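Local coordinates for protein T cell receptor gamma chain (Monodelphis domestica, PDB 7L15) that pairs with a T cell receptor mu chain to form the marsupial gamma-mu T cell receptor, which probably recognises antigen at the surface of T cells, at residues S32-W37 with L50-K56; E109-I114 with P154-K158. All coordinates share one frame. Residues are numbered along the deposited sequence.

Contact 1 of 2, residues S32-W37 with L50-K56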
# COMPACT_ATOMS: atom_id res chain seq x y z
N SER B 32 -23.36 -5.54 -9.77
CA SER B 32 -23.26 -5.18 -11.18
C SER B 32 -22.93 -6.42 -11.99
O SER B 32 -22.36 -7.39 -11.49
CB SER B 32 -22.20 -4.09 -11.42
OG SER B 32 -22.22 -3.66 -12.77
N ASP B 33 -23.25 -6.35 -13.28
CA ASP B 33 -22.96 -7.45 -14.19
C ASP B 33 -21.57 -7.36 -14.81
O ASP B 33 -21.10 -8.34 -15.40
CB ASP B 33 -24.02 -7.51 -15.29
CG ASP B 33 -23.93 -8.77 -16.10
OD1 ASP B 33 -23.79 -9.86 -15.50
OD2 ASP B 33 -24.02 -8.69 -17.34
N TYR B 34 -20.90 -6.22 -14.71
CA TYR B 34 -19.64 -5.99 -15.41
C TYR B 34 -18.48 -5.97 -14.42
O TYR B 34 -18.56 -5.35 -13.35
CB TYR B 34 -19.70 -4.70 -16.23
CG TYR B 34 -20.78 -4.79 -17.27
CD1 TYR B 34 -20.52 -5.34 -18.51
CD2 TYR B 34 -22.08 -4.40 -16.97
CE1 TYR B 34 -21.53 -5.46 -19.46
CE2 TYR B 34 -23.09 -4.52 -17.91
CZ TYR B 34 -22.81 -5.05 -19.16
OH TYR B 34 -23.81 -5.16 -20.09
N VAL B 35 -17.42 -6.69 -14.78
CA VAL B 35 -16.15 -6.68 -14.06
C VAL B 35 -15.14 -5.97 -14.94
O VAL B 35 -14.96 -6.35 -16.10
CB VAL B 35 -15.69 -8.11 -13.72
CG1 VAL B 35 -14.37 -8.07 -12.97
CG2 VAL B 35 -16.76 -8.81 -12.89
N HIS B 36 -14.51 -4.93 -14.39
CA HIS B 36 -13.58 -4.08 -15.13
C HIS B 36 -12.15 -4.36 -14.69
O HIS B 36 -11.91 -4.61 -13.51
CB HIS B 36 -13.90 -2.60 -14.91
CG HIS B 36 -15.33 -2.24 -15.16
ND1 HIS B 36 -15.73 -1.54 -16.28
CD2 HIS B 36 -16.45 -2.48 -14.45
CE1 HIS B 36 -17.04 -1.36 -16.24
NE2 HIS B 36 -17.50 -1.92 -15.14
N TRP B 37 -11.21 -4.31 -15.63
CA TRP B 37 -9.80 -4.59 -15.36
C TRP B 37 -8.97 -3.37 -15.74
O TRP B 37 -8.87 -3.04 -16.93
CB TRP B 37 -9.31 -5.82 -16.12
CG TRP B 37 -9.72 -7.10 -15.45
CD1 TRP B 37 -10.79 -7.88 -15.77
CD2 TRP B 37 -9.08 -7.74 -14.34
NE1 TRP B 37 -10.85 -8.97 -14.93
CE2 TRP B 37 -9.81 -8.91 -14.05
CE3 TRP B 37 -7.95 -7.44 -13.58
CZ2 TRP B 37 -9.45 -9.77 -13.02
CZ3 TRP B 37 -7.60 -8.30 -12.55
CH2 TRP B 37 -8.35 -9.45 -12.28
N LEU B 50 -10.02 -3.73 -20.31
CA LEU B 50 -11.16 -4.46 -20.85
C LEU B 50 -12.29 -4.44 -19.83
O LEU B 50 -12.07 -4.14 -18.65
CB LEU B 50 -10.80 -5.91 -21.22
CG LEU B 50 -10.51 -6.97 -20.15
CD1 LEU B 50 -11.77 -7.50 -19.46
CD2 LEU B 50 -9.75 -8.14 -20.77
N VAL B 51 -13.48 -4.80 -20.28
CA VAL B 51 -14.62 -5.00 -19.40
C VAL B 51 -15.28 -6.33 -19.76
O VAL B 51 -15.35 -6.72 -20.93
CB VAL B 51 -15.63 -3.83 -19.48
CG1 VAL B 51 -16.19 -3.69 -20.89
CG2 VAL B 51 -16.75 -4.04 -18.47
N TYR B 52 -15.73 -7.05 -18.74
CA TYR B 52 -16.26 -8.39 -18.88
C TYR B 52 -17.67 -8.42 -18.31
O TYR B 52 -17.89 -7.97 -17.18
CB TYR B 52 -15.37 -9.40 -18.17
CG TYR B 52 -15.93 -10.81 -18.08
CD1 TYR B 52 -15.94 -11.65 -19.18
CD2 TYR B 52 -16.42 -11.30 -16.88
CE1 TYR B 52 -16.45 -12.94 -19.10
CE2 TYR B 52 -16.92 -12.59 -16.78
CZ TYR B 52 -16.94 -13.41 -17.89
OH TYR B 52 -17.44 -14.69 -17.78
N SER B 53 -18.61 -8.92 -19.11
CA SER B 53 -19.99 -9.13 -18.67
C SER B 53 -20.10 -10.55 -18.12
O SER B 53 -19.96 -11.52 -18.87
CB SER B 53 -20.95 -8.91 -19.83
OG SER B 53 -22.29 -9.17 -19.44
N ARG B 54 -20.36 -10.68 -16.82
CA ARG B 54 -20.44 -12.00 -16.23
C ARG B 54 -21.59 -12.81 -16.83
O ARG B 54 -21.41 -13.98 -17.19
CB ARG B 54 -20.59 -11.89 -14.71
CG ARG B 54 -19.29 -11.59 -13.97
CD ARG B 54 -19.48 -11.79 -12.49
NE ARG B 54 -20.76 -11.23 -12.09
CZ ARG B 54 -21.36 -11.48 -10.93
NH1 ARG B 54 -20.79 -12.30 -10.05
NH2 ARG B 54 -22.53 -10.92 -10.66
N SER B 55 -22.77 -12.20 -16.97
CA SER B 55 -23.92 -12.90 -17.51
C SER B 55 -23.65 -13.37 -18.93
O SER B 55 -23.59 -14.58 -19.20
CB SER B 55 -25.16 -12.00 -17.47
OG SER B 55 -25.17 -11.15 -18.61
N LYS B 56 -23.46 -12.42 -19.86
CA LYS B 56 -23.16 -12.78 -21.25
C LYS B 56 -21.80 -13.47 -21.40
O LYS B 56 -21.48 -13.90 -22.51
CB LYS B 56 -23.22 -11.54 -22.16
CG LYS B 56 -24.37 -10.58 -21.82
CD LYS B 56 -24.75 -9.66 -22.98
CE LYS B 56 -23.61 -8.77 -23.46
NZ LYS B 56 -23.21 -7.72 -22.47
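Asp33, with the largest area covered by the other segment, sits where the strand containing Tyr34 begins. Its carboxylate is held by the end of strand 47-53 and the turn after it. Asp33 OD1 accepts a hydrogen bond from Ser55 N at 2.9 Å. Asp33 OD2 takes one from Ser53 OG at 2.8 Å and another from Ser55 OG at 3.0 Å. The backbone joins in, with Arg54 N donating to Asp33 O at 2.8 Å.

Val35 continues the pairing along the strand. It forms an antiparallel hydrogen-bonded pair with Tyr52: Val35 N to Tyr52 O and Tyr52 N to Val35 O are both 2.8 Å. Val35, Trp37, Leu50 and Tyr52 share the sheet face turned to the domain core, where strands 70-75 and 79-84 cover Leu50 and Tyr52. Leu50 CD1 lies 3.8 Å from Trp37 CD1.

On the other face are Tyr34, His36, Val51 and Ser53. Val51 CG2 makes a CH-pi contact over the His36 ring, 3.7 Å from its centroid. Tyr34 and His36 also pack on Thr115 and Asp114 of the mu chain.

Strands 34-40 and 47-53 are the C and C' strands of an immunoglobulin V domain. Backbone bonds pair them, with apolar contact on both faces. The Asp33 carboxylate, with three hydrogen bonds, holds the turn at the open end of the hairpin.

Contact 2 of 2, residues E109-I114 with P154-K158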
# COMPACT_ATOMS: atom_id res chain seq x y z
N GLU B 109 -7.73 -4.65 -4.55
CA GLU B 109 -6.44 -4.20 -4.05
C GLU B 109 -5.33 -4.35 -5.09
O GLU B 109 -4.27 -3.75 -4.93
CB GLU B 109 -6.12 -4.98 -2.76
CG GLU B 109 -5.43 -4.18 -1.68
CD GLU B 109 -5.23 -4.98 -0.40
OE1 GLU B 109 -4.28 -5.80 -0.36
OE2 GLU B 109 -6.03 -4.81 0.55
N GLY B 110 -5.53 -5.15 -6.13
CA GLY B 110 -4.54 -5.27 -7.18
C GLY B 110 -3.56 -6.41 -7.03
O GLY B 110 -3.15 -6.75 -5.92
N THR B 111 -3.19 -7.03 -8.15
CA THR B 111 -2.10 -7.99 -8.19
C THR B 111 -0.97 -7.41 -9.04
O THR B 111 -1.22 -6.84 -10.11
CB THR B 111 -2.56 -9.33 -8.75
OG1 THR B 111 -3.53 -9.92 -7.87
CG2 THR B 111 -1.40 -10.29 -8.86
N ARG B 112 0.26 -7.54 -8.57
CA ARG B 112 1.39 -6.99 -9.31
C ARG B 112 1.94 -8.05 -10.26
O ARG B 112 2.41 -9.11 -9.84
CB ARG B 112 2.49 -6.46 -8.40
CG ARG B 112 3.68 -5.90 -9.19
CD ARG B 112 4.77 -5.27 -8.30
NE ARG B 112 4.39 -3.94 -7.85
CZ ARG B 112 4.51 -2.83 -8.59
NH1 ARG B 112 4.98 -2.91 -9.83
NH2 ARG B 112 4.15 -1.65 -8.09
N LEU B 113 1.89 -7.74 -11.55
CA LEU B 113 2.50 -8.57 -12.58
C LEU B 113 3.94 -8.10 -12.77
O LEU B 113 4.19 -6.93 -13.04
CB LEU B 113 1.69 -8.47 -13.87
CG LEU B 113 2.20 -9.28 -15.05
CD1 LEU B 113 2.17 -10.76 -14.67
CD2 LEU B 113 1.34 -9.00 -16.29
N ILE B 114 4.88 -9.02 -12.63
CA ILE B 114 6.29 -8.71 -12.81
C ILE B 114 6.81 -9.57 -13.94
O ILE B 114 6.82 -10.80 -13.83
CB ILE B 114 7.10 -8.95 -11.53
CG1 ILE B 114 6.52 -8.14 -10.38
CG2 ILE B 114 8.59 -8.63 -11.78
CD1 ILE B 114 7.07 -8.53 -9.03
N PRO B 154 9.56 -12.49 -5.11
CA PRO B 154 9.85 -11.08 -5.44
C PRO B 154 9.70 -10.11 -4.26
O PRO B 154 9.35 -10.54 -3.17
CB PRO B 154 8.82 -10.77 -6.52
CG PRO B 154 7.63 -11.59 -6.10
CD PRO B 154 8.19 -12.87 -5.50
N ASN B 155 9.97 -8.81 -4.51
CA ASN B 155 9.90 -7.76 -3.49
C ASN B 155 8.48 -7.27 -3.21
O ASN B 155 8.24 -6.07 -3.12
CB ASN B 155 10.79 -6.59 -3.92
CG ASN B 155 10.34 -5.95 -5.23
OD1 ASN B 155 9.67 -6.58 -6.05
ND2 ASN B 155 10.73 -4.69 -5.44
N VAL B 156 7.52 -8.19 -3.10
CA VAL B 156 6.13 -7.86 -2.83
C VAL B 156 5.68 -8.74 -1.68
O VAL B 156 5.87 -9.96 -1.71
CB VAL B 156 5.24 -8.09 -4.07
CG1 VAL B 156 3.81 -7.72 -3.76
CG2 VAL B 156 5.74 -7.31 -5.27
N VAL B 157 5.07 -8.12 -0.66
CA VAL B 157 4.63 -8.87 0.51
C VAL B 157 3.58 -8.03 1.22
O VAL B 157 3.57 -6.80 1.11
CB VAL B 157 5.83 -9.21 1.43
CG1 VAL B 157 6.34 -7.95 2.12
CG2 VAL B 157 5.47 -10.31 2.46
N LYS B 158 2.68 -8.70 1.92
CA LYS B 158 1.59 -8.08 2.66
C LYS B 158 1.56 -8.70 4.05
O LYS B 158 1.58 -9.92 4.17
CB LYS B 158 0.26 -8.28 1.92
CG LYS B 158 -0.97 -7.77 2.64
CD LYS B 158 -2.23 -7.92 1.77
CE LYS B 158 -3.49 -7.39 2.46
NZ LYS B 158 -4.72 -7.71 1.67
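Ile114 reaches across from the V-set domain and lays its CD1 against Pro154, 3.8 Å from Pro154 CB. The same Ile114 CD1 is 4.2 Å from Val156 CG2, so one methyl touches two apolar side chains. Pro154 follows a cis peptide bond and also packs on Ser12 and Thr14 of strand 12-16.

Arg112 adds the aliphatic part of its side chain. Arg112 CD lies 3.8 Å from Val156 CG2. Val156 touches Ile11 as well, which widens the apolar patch.

At the far end the chemistry changes. Glu109 and Lys158 form a salt bridge, with Lys158 NZ donating a hydrogen bond to Glu109 OE1 at 2.8 Å. The CA atoms of Glu109 and Lys158 are 11.2 Å apart, so the long side chains span a wide gap. Glu109 also packs on Gly56 of the mu chain.

The two segments run in nearly opposite directions, 170° apart end to end. No backbone hydrogen bonds join them, and the nearest CA atoms are 8.1 Å apart, at Arg112 and Val156. They therefore meet through side chains and do not pair as strands. This is the elbow of an antigen receptor chain, where the last strand of the V domain, strand G, meets a loop of the C1-set domain.

After strands 5-7, 12-16 and 21-28 the chain enters strand 34-40, turns, and comes back along strand 47-53. Contact 1 closes this short hairpin, with 12 residues between its segments. The chain then completes the V-set domain and reaches strand 104-116, where contact 2 opens. It crosses into the C1-set domain and returns at residues 154-158, closing a loop of 39 residues. The contacts follow in series and neither nest nor cross. The centres of contacts 1 and 2 are about 24 Å apart. Both reach the same V-domain sheet, in which strand 93-101 lies between strands 34-40 and 104-116. Contact 1 acts within one domain, while contact 2 ties two domains together.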